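Local coordinates for purine nucleoside phosphorylase (PDB 1ODK), which probably catalyses the reversible phosphorolysis of purine nucleosides, releasing the free base and a pentose 1-phosphate, and assembles as a hexamer, at residues V6-H9 with P10-A14; A70-V73 with V74-V78; Q118-G122 with R123-P127; L185-L188 with G189-G193. All coordinates share one frame; numbering follows the deposited sequence.

Contact 1 (V6-H9 with P10-A14); sequences VRAH and PGDVA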
# COMPACT_ATOMS: atom_id res chain seq x y z
N VAL B 6 -2.49 -13.07 -31.04
CA VAL B 6 -3.59 -13.22 -31.99
C VAL B 6 -2.94 -12.96 -33.34
O VAL B 6 -2.82 -11.82 -33.79
CB VAL B 6 -4.70 -12.18 -31.73
CG1 VAL B 6 -5.83 -12.37 -32.74
CG2 VAL B 6 -5.23 -12.32 -30.31
N ARG B 7 -2.49 -14.04 -33.98
CA ARG B 7 -1.81 -13.96 -35.27
C ARG B 7 -2.71 -13.79 -36.48
O ARG B 7 -2.83 -14.69 -37.31
CB ARG B 7 -0.90 -15.17 -35.44
CG ARG B 7 0.18 -15.23 -34.36
CD ARG B 7 1.07 -16.44 -34.47
NE ARG B 7 2.12 -16.39 -33.46
CZ ARG B 7 3.04 -17.34 -33.29
NH1 ARG B 7 3.04 -18.42 -34.06
NH2 ARG B 7 3.97 -17.20 -32.35
N ALA B 8 -3.34 -12.63 -36.57
CA ALA B 8 -4.23 -12.31 -37.67
C ALA B 8 -3.70 -11.08 -38.38
O ALA B 8 -2.68 -10.51 -37.98
CB ALA B 8 -5.63 -12.04 -37.13
N HIS B 9 -4.39 -10.67 -39.44
CA HIS B 9 -4.01 -9.48 -40.19
C HIS B 9 -5.15 -8.49 -40.04
O HIS B 9 -6.32 -8.87 -40.04
CB HIS B 9 -3.79 -9.82 -41.66
CG HIS B 9 -3.44 -8.63 -42.50
ND1 HIS B 9 -4.30 -7.57 -42.70
CD2 HIS B 9 -2.30 -8.32 -43.17
CE1 HIS B 9 -3.71 -6.67 -43.45
NE2 HIS B 9 -2.50 -7.09 -43.76
N PRO B 10 -4.84 -7.19 -39.92
CA PRO B 10 -5.87 -6.15 -39.77
C PRO B 10 -7.17 -6.40 -40.53
O PRO B 10 -8.26 -6.19 -39.98
CB PRO B 10 -5.14 -4.89 -40.22
CG PRO B 10 -3.77 -5.11 -39.65
CD PRO B 10 -3.49 -6.58 -39.98
N GLY B 11 -7.08 -6.85 -41.77
CA GLY B 11 -8.28 -7.11 -42.55
C GLY B 11 -9.18 -8.22 -42.02
O GLY B 11 -10.36 -8.27 -42.33
N ASP B 12 -8.61 -9.10 -41.20
CA ASP B 12 -9.37 -10.22 -40.64
C ASP B 12 -10.37 -9.86 -39.54
O ASP B 12 -11.40 -10.52 -39.40
CB ASP B 12 -8.42 -11.27 -40.04
CG ASP B 12 -7.56 -11.93 -41.08
OD1 ASP B 12 -8.04 -12.14 -42.21
OD2 ASP B 12 -6.40 -12.27 -40.75
N VAL B 13 -10.06 -8.82 -38.77
CA VAL B 13 -10.91 -8.42 -37.65
C VAL B 13 -11.86 -7.27 -37.94
O VAL B 13 -11.46 -6.25 -38.50
CB VAL B 13 -10.02 -8.04 -36.43
CG1 VAL B 13 -10.89 -7.64 -35.25
CG2 VAL B 13 -9.11 -9.22 -36.08
N ALA B 14 -13.12 -7.43 -37.54
CA ALA B 14 -14.13 -6.40 -37.76
C ALA B 14 -14.03 -5.32 -36.69
O ALA B 14 -13.36 -5.49 -35.67
CB ALA B 14 -15.52 -7.02 -37.73

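Contact 2 (A70-V73 with V74-V78); sequences AAIV and VEELV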
# COMPACT_ATOMS: atom_id res chain seq x y z
N ALA B 70 -6.73 -11.43 -21.07
CA ALA B 70 -7.67 -10.56 -21.77
C ALA B 70 -7.00 -9.28 -22.24
O ALA B 70 -7.32 -8.78 -23.32
CB ALA B 70 -8.86 -10.24 -20.87
N ALA B 71 -6.08 -8.75 -21.44
CA ALA B 71 -5.40 -7.50 -21.80
C ALA B 71 -4.55 -7.70 -23.04
O ALA B 71 -4.52 -6.84 -23.93
CB ALA B 71 -4.53 -7.00 -20.64
N ILE B 72 -3.85 -8.83 -23.11
CA ILE B 72 -3.02 -9.13 -24.27
C ILE B 72 -3.89 -9.20 -25.52
O ILE B 72 -3.53 -8.67 -26.57
CB ILE B 72 -2.30 -10.48 -24.09
CG1 ILE B 72 -1.10 -10.30 -23.16
CG2 ILE B 72 -1.89 -11.06 -25.46
CD1 ILE B 72 -0.47 -11.62 -22.72
N VAL B 73 -5.04 -9.87 -25.41
CA VAL B 73 -5.95 -10.02 -26.54
C VAL B 73 -6.57 -8.68 -26.96
O VAL B 73 -6.65 -8.37 -28.15
CB VAL B 73 -7.06 -11.05 -26.23
CG1 VAL B 73 -8.08 -11.11 -27.37
CG2 VAL B 73 -6.44 -12.42 -26.02
N VAL B 74 -6.99 -7.89 -25.98
CA VAL B 74 -7.58 -6.59 -26.26
C VAL B 74 -6.56 -5.65 -26.92
O VAL B 74 -6.86 -5.01 -27.93
CB VAL B 74 -8.13 -5.94 -24.95
CG1 VAL B 74 -8.55 -4.50 -25.21
CG2 VAL B 74 -9.32 -6.74 -24.44
N GLU B 75 -5.35 -5.57 -26.36
CA GLU B 75 -4.31 -4.71 -26.92
C GLU B 75 -4.05 -5.07 -28.38
O GLU B 75 -3.93 -4.19 -29.24
CB GLU B 75 -3.00 -4.87 -26.12
CG GLU B 75 -3.05 -4.26 -24.71
CD GLU B 75 -2.70 -2.78 -24.68
OE1 GLU B 75 -3.01 -2.06 -25.66
OE2 GLU B 75 -2.12 -2.32 -23.67
N GLU B 76 -3.97 -6.36 -28.68
CA GLU B 76 -3.71 -6.79 -30.04
C GLU B 76 -4.92 -6.59 -30.95
O GLU B 76 -4.77 -6.22 -32.11
CB GLU B 76 -3.23 -8.25 -30.03
CG GLU B 76 -1.84 -8.37 -29.39
CD GLU B 76 -1.31 -9.80 -29.31
OE1 GLU B 76 -1.93 -10.71 -29.90
OE2 GLU B 76 -0.27 -9.99 -28.65
N LEU B 77 -6.13 -6.79 -30.42
CA LEU B 77 -7.35 -6.59 -31.20
C LEU B 77 -7.47 -5.13 -31.65
O LEU B 77 -7.90 -4.85 -32.77
CB LEU B 77 -8.59 -6.98 -30.39
CG LEU B 77 -8.90 -8.47 -30.29
CD1 LEU B 77 -10.15 -8.67 -29.44
CD2 LEU B 77 -9.11 -9.06 -31.69
N VAL B 78 -7.10 -4.21 -30.77
CA VAL B 78 -7.16 -2.79 -31.09
C VAL B 78 -6.18 -2.47 -32.22
O VAL B 78 -6.50 -1.69 -33.12
CB VAL B 78 -6.83 -1.91 -29.85
CG1 VAL B 78 -6.63 -0.46 -30.27
CG2 VAL B 78 -7.96 -2.01 -28.84

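Contact 3 (Q118-G122 with R123-P127); sequences QYLEG and RPYAP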
# COMPACT_ATOMS: atom_id res chain seq x y z
N GLN B 118 -1.01 -2.77 -12.59
CA GLN B 118 0.26 -2.53 -13.26
C GLN B 118 0.15 -1.36 -14.23
O GLN B 118 1.01 -0.47 -14.24
CB GLN B 118 0.73 -3.79 -14.00
CG GLN B 118 2.20 -3.75 -14.39
CD GLN B 118 2.66 -5.02 -15.08
OE1 GLN B 118 2.25 -6.12 -14.72
NE2 GLN B 118 3.54 -4.87 -16.07
N TYR B 119 -0.89 -1.35 -15.05
CA TYR B 119 -1.09 -0.26 -16.01
C TYR B 119 -1.23 1.08 -15.29
O TYR B 119 -0.72 2.11 -15.75
CB TYR B 119 -2.36 -0.49 -16.85
CG TYR B 119 -2.20 -1.40 -18.04
CD1 TYR B 119 -2.84 -2.64 -18.09
CD2 TYR B 119 -1.47 -0.99 -19.16
CE1 TYR B 119 -2.76 -3.45 -19.23
CE2 TYR B 119 -1.38 -1.79 -20.30
CZ TYR B 119 -2.03 -3.02 -20.33
OH TYR B 119 -1.98 -3.77 -21.48
N LEU B 120 -1.93 1.06 -14.15
CA LEU B 120 -2.18 2.27 -13.36
C LEU B 120 -1.07 2.59 -12.36
O LEU B 120 -1.13 3.61 -11.68
CB LEU B 120 -3.50 2.12 -12.59
CG LEU B 120 -4.81 2.07 -13.38
CD1 LEU B 120 -5.89 1.46 -12.51
CD2 LEU B 120 -5.20 3.48 -13.84
N GLU B 121 -0.07 1.72 -12.28
CA GLU B 121 1.03 1.92 -11.35
C GLU B 121 0.50 2.01 -9.92
O GLU B 121 0.96 2.83 -9.12
CB GLU B 121 1.82 3.19 -11.71
CG GLU B 121 2.37 3.17 -13.12
CD GLU B 121 3.36 4.30 -13.40
OE1 GLU B 121 3.00 5.48 -13.17
OE2 GLU B 121 4.48 4.01 -13.84
N GLY B 122 -0.50 1.18 -9.62
CA GLY B 122 -1.08 1.16 -8.29
C GLY B 122 -2.03 2.27 -7.90
O GLY B 122 -2.51 2.31 -6.76
N ARG B 123 -2.32 3.18 -8.82
CA ARG B 123 -3.23 4.29 -8.53
C ARG B 123 -4.70 3.87 -8.54
O ARG B 123 -5.08 2.91 -9.20
CB ARG B 123 -2.99 5.43 -9.51
CG ARG B 123 -1.62 6.05 -9.34
CD ARG B 123 -1.24 7.02 -10.44
NE ARG B 123 0.05 7.64 -10.14
CZ ARG B 123 1.07 7.69 -10.99
NH1 ARG B 123 0.97 7.16 -12.20
NH2 ARG B 123 2.21 8.28 -10.63
N PRO B 124 -5.55 4.60 -7.79
CA PRO B 124 -6.98 4.28 -7.74
C PRO B 124 -7.61 4.50 -9.11
O PRO B 124 -7.08 5.24 -9.94
CB PRO B 124 -7.52 5.27 -6.70
CG PRO B 124 -6.32 5.60 -5.86
CD PRO B 124 -5.22 5.71 -6.88
N TYR B 125 -8.75 3.85 -9.35
CA TYR B 125 -9.44 3.98 -10.63
C TYR B 125 -10.84 3.39 -10.54
O TYR B 125 -11.13 2.59 -9.65
CB TYR B 125 -8.64 3.25 -11.72
CG TYR B 125 -9.12 3.53 -13.13
CD1 TYR B 125 -9.01 4.81 -13.68
CD2 TYR B 125 -9.68 2.52 -13.92
CE1 TYR B 125 -9.43 5.07 -14.99
CE2 TYR B 125 -10.10 2.77 -15.23
CZ TYR B 125 -9.97 4.05 -15.76
OH TYR B 125 -10.34 4.30 -17.06
N ALA B 126 -11.70 3.80 -11.46
CA ALA B 126 -13.07 3.30 -11.51
C ALA B 126 -13.31 2.75 -12.91
O ALA B 126 -13.76 3.46 -13.80
CB ALA B 126 -14.05 4.44 -11.22
N PRO B 127 -12.99 1.46 -13.13
CA PRO B 127 -13.18 0.85 -14.45
C PRO B 127 -14.65 0.88 -14.85
O PRO B 127 -15.49 0.32 -14.14
CB PRO B 127 -12.68 -0.58 -14.25
CG PRO B 127 -11.67 -0.45 -13.12
CD PRO B 127 -12.37 0.52 -12.19

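Contact 4 (L185-L188 with G189-G193); sequences LFLL and GRMRG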
# COMPACT_ATOMS: atom_id res chain seq x y z
N LEU B 185 -10.52 -4.68 -19.53
CA LEU B 185 -11.14 -4.29 -20.78
C LEU B 185 -11.59 -2.83 -20.69
O LEU B 185 -11.32 -2.02 -21.58
CB LEU B 185 -12.36 -5.18 -21.06
CG LEU B 185 -13.24 -4.81 -22.26
CD1 LEU B 185 -12.46 -5.00 -23.56
CD2 LEU B 185 -14.48 -5.70 -22.23
N PHE B 186 -12.26 -2.49 -19.59
CA PHE B 186 -12.76 -1.14 -19.38
C PHE B 186 -11.62 -0.13 -19.37
O PHE B 186 -11.69 0.91 -20.02
CB PHE B 186 -13.56 -1.06 -18.07
CG PHE B 186 -14.88 -1.80 -18.11
CD1 PHE B 186 -15.61 -2.00 -16.94
CD2 PHE B 186 -15.40 -2.27 -19.31
CE1 PHE B 186 -16.84 -2.67 -16.97
CE2 PHE B 186 -16.62 -2.94 -19.35
CZ PHE B 186 -17.34 -3.14 -18.18
N LEU B 187 -10.56 -0.44 -18.62
CA LEU B 187 -9.40 0.43 -18.54
C LEU B 187 -8.79 0.64 -19.92
O LEU B 187 -8.53 1.77 -20.34
CB LEU B 187 -8.34 -0.17 -17.60
CG LEU B 187 -7.01 0.60 -17.54
CD1 LEU B 187 -7.26 1.99 -17.00
CD2 LEU B 187 -6.01 -0.15 -16.66
N LEU B 188 -8.55 -0.46 -20.63
CA LEU B 188 -7.95 -0.36 -21.96
C LEU B 188 -8.85 0.38 -22.93
O LEU B 188 -8.36 1.02 -23.86
CB LEU B 188 -7.62 -1.76 -22.49
CG LEU B 188 -6.41 -2.39 -21.78
CD1 LEU B 188 -6.21 -3.83 -22.24
CD2 LEU B 188 -5.16 -1.55 -22.06
N GLY B 189 -10.16 0.29 -22.73
CA GLY B 189 -11.08 1.00 -23.61
C GLY B 189 -10.79 2.49 -23.54
O GLY B 189 -10.72 3.18 -24.56
N ARG B 190 -10.62 3.00 -22.32
CA ARG B 190 -10.33 4.42 -22.15
C ARG B 190 -8.90 4.77 -22.60
O ARG B 190 -8.69 5.76 -23.30
CB ARG B 190 -10.53 4.83 -20.69
CG ARG B 190 -12.00 4.89 -20.25
CD ARG B 190 -12.81 5.80 -21.16
NE ARG B 190 -13.93 6.46 -20.47
CZ ARG B 190 -15.07 5.86 -20.14
NH1 ARG B 190 -15.27 4.58 -20.43
NH2 ARG B 190 -16.01 6.55 -19.51
N MET B 191 -7.93 3.95 -22.22
CA MET B 191 -6.54 4.20 -22.59
C MET B 191 -6.29 4.19 -24.10
O MET B 191 -5.53 5.01 -24.62
CB MET B 191 -5.61 3.15 -21.96
CG MET B 191 -5.47 3.22 -20.44
SD MET B 191 -4.44 1.86 -19.83
CE MET B 191 -2.83 2.35 -20.43
N ARG B 192 -6.94 3.26 -24.79
CA ARG B 192 -6.75 3.12 -26.22
C ARG B 192 -7.79 3.83 -27.07
O ARG B 192 -7.74 3.79 -28.30
CB ARG B 192 -6.71 1.63 -26.59
CG ARG B 192 -5.69 0.82 -25.79
CD ARG B 192 -4.29 1.43 -25.85
NE ARG B 192 -3.35 0.68 -25.02
CZ ARG B 192 -2.34 1.21 -24.34
NH1 ARG B 192 -1.55 0.43 -23.61
NH2 ARG B 192 -2.12 2.52 -24.38
N GLY B 193 -8.74 4.48 -26.41
CA GLY B 193 -9.77 5.21 -27.13
C GLY B 193 -10.75 4.37 -27.93
O GLY B 193 -11.11 4.74 -29.05
O HOH W 1 -13.93 1.98 -20.91

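Contact 1 (V6-H9 with P10-A14)
P10 sets its ring carbon CD over one face of the H9 imidazole, 3.3 Å from the ring centroid and 27° off the ring normal, a CH-pi contact in which the two side chains cross at about a right angle. The histidine ring is brought there because H9 CG lies opposite the backbone N (chi1 178°) and therefore beside the carbonyl carbon that leads into the proline. At the next residue, G11 N donates to H9 ND1 over 3.0 Å; the donor lies in the imidazole plane and the N-H points almost straight at its acceptor, which fixes the ring's rotation. D12 then binds H9 twice. Its backbone N reaches H9 O at 2.6 Å, closing a beta turn, while H9 N returns a bond of 2.9 Å to D12 OD2, approaching 36° out of the carboxylate plane. The same OD2 passes 3.7 Å from A8 CB. V13 leaves the turn, its side chain against Y40 and L80. The loop precedes strand 16-20 and rests on strands 37-41 and 56-61 through V6, V13 and A14, with V6 N bonded to E76 OE1 on helix 67-79.

Contact 2 (A70-V73 with V74-V78)
V73 and L77 lie side by side and point the same way, and their methyls V73 CG1 and L77 CD1 meet at 3.8 Å. V73 CG1 stands opposite the backbone N (chi1 175°), on the side of its own carbonyl carbon, which carries it forward to the leucine one turn on. I72 and E76 run alongside each other in the same manner: I72 CG2 approaches E76 OE2 to 3.7 Å, so an aliphatic branch flanks one oxygen of an extended glutamate. The backbone bonds give the frame for these pairings. V74 N, E75 N, E76 N and L77 N donate in turn to A70 O, A71 O, I72 O and V73 O, the i to i+4 pattern of an alpha helix. The bond from E76 N to I72 O is the longest of the four at 3.2 Å.

These residues make up most of helix 67-79 in the alpha-beta phosphorylase fold. V73 and L77 touch Q61 of strand 56-61, L77 and V74 reach L19 of strand 16-20, and V74 also meets L185 on helix 182-192.

The polar ends are buried but supplied with partners. E75, bent at chi2 (-86°), swings its carboxylate away from the preceding turn; OE2 is hydrogen-bonded to Y119 OH and forms a salt bridge with R192 NH1, two contacts that would probably favour its ionised form. E76 OE2 is bonded to H5 ND1 and to Y160 OH of a second subunit, and I72 packs on F159 of that same subunit.

Contact 3 (Q118-G122 with R123-P127)
L120 lays its two methyls against the root of the Y125 side chain: CD1 comes to 3.4 Å from Y125 CB, and CD2 sits 4.0 Å from Y125 CG at the start of the ring. The leucine and tyrosine side chains cross at about a right angle. At the far end of the ring Y125 OH is hydrogen-bonded to Y173 O of a third subunit, and L120 packs on the same Y173, so leucine and tyrosine together form part of a subunit interface. Cut back to an alanine here, the L120 side chain would lose both methyls, and a gap would probably open beside Y125 CB, with the packing on Y173 of the third subunit lost as well.

Between these two residues the chain reverses. R123 N donates to L120 O over 3.1 Å with an N-H angle of 162°, although it stands 65° out of the carbonyl plane, well off the lone-pair directions. The R123 side chain passes over the same oxygen, CB lying 3.4 Å from L120 O. Beyond, E121 and R123 extend side by side with a carboxylate-guanidinium plane angle of 59°; E121 OE1 to R123 NH1 forms a salt bridge whose hydrogen bond is weak, and the position of NH1 is less certain.

E121 and G122 both have positive phi. They occupy the middle of a type I' beta turn from L120 to R123, and E121 belongs to the Schellman motif at the end of helix 114-120.

Contact 4 (L185-L188 with G189-G193)
F186 O is held twice by one residue, R190, directly and through a water. R190 N donates to F186 O at 3.3 Å, and a water that donates a hydrogen bond to the same F186 O at 2.6 Å accepts one from R190 NH1 at 3.0 Å. The arginine chain, bent at chi2 and chi3, places NH1 on this water; NH1 also bonds P129 O, and NH2 bonds Q107 OE1 of a third subunit.

The remaining backbone bonds follow the i to i+4 course, among them M191 N to L187 O at 2.9 Å, nearly straight. They belong to the last turns of helix 182-192, closed by a Schellman motif in which G193 takes positive phi, V194 N bonds back to G189 O, and G193 N makes a weak bond to R190 O.

M191 SD nests against the branch of L187, 3.7 Å from CG and 4.0 Å from CD1. L187 CG is anti to the backbone N (chi1 174°), which turns the branch toward the methionine one turn on, and both side chains touch Y119. With an alanine here in place of the leucine, M191 SD would probably lose this support, and a gap would be likely to open towards Y119 and Y125.

L188 CD2 lies 4.1 Å from M191 SD and equally far from R192 NE, whose side chain runs alongside the leucine and carries the salt bridge to E75 on helix 67-79.

Along the chain the contacts come in series, 1 to 4, but in space contact 2 and contact 4 hold the middle, their centres about 10 Å apart on the facing helices 67-79 and 182-192. Contact 1, in the loop before strand 16-20, lies about 12 Å from contact 2 between centres, as does contact 3, at the end of helix 114-120, from contact 4; the centres of contacts 1 and 3 are about 29 Å apart. Contacts 2, 3 and 4 all touch one another, whereas contact 1 touches contact 2 alone. Contacts 2 and 3 meet the second subunit, contacts 3 and 4 the third, so helices 67-79 and 182-192 and the turn after helix 114-120 contribute to interfaces of the hexamer.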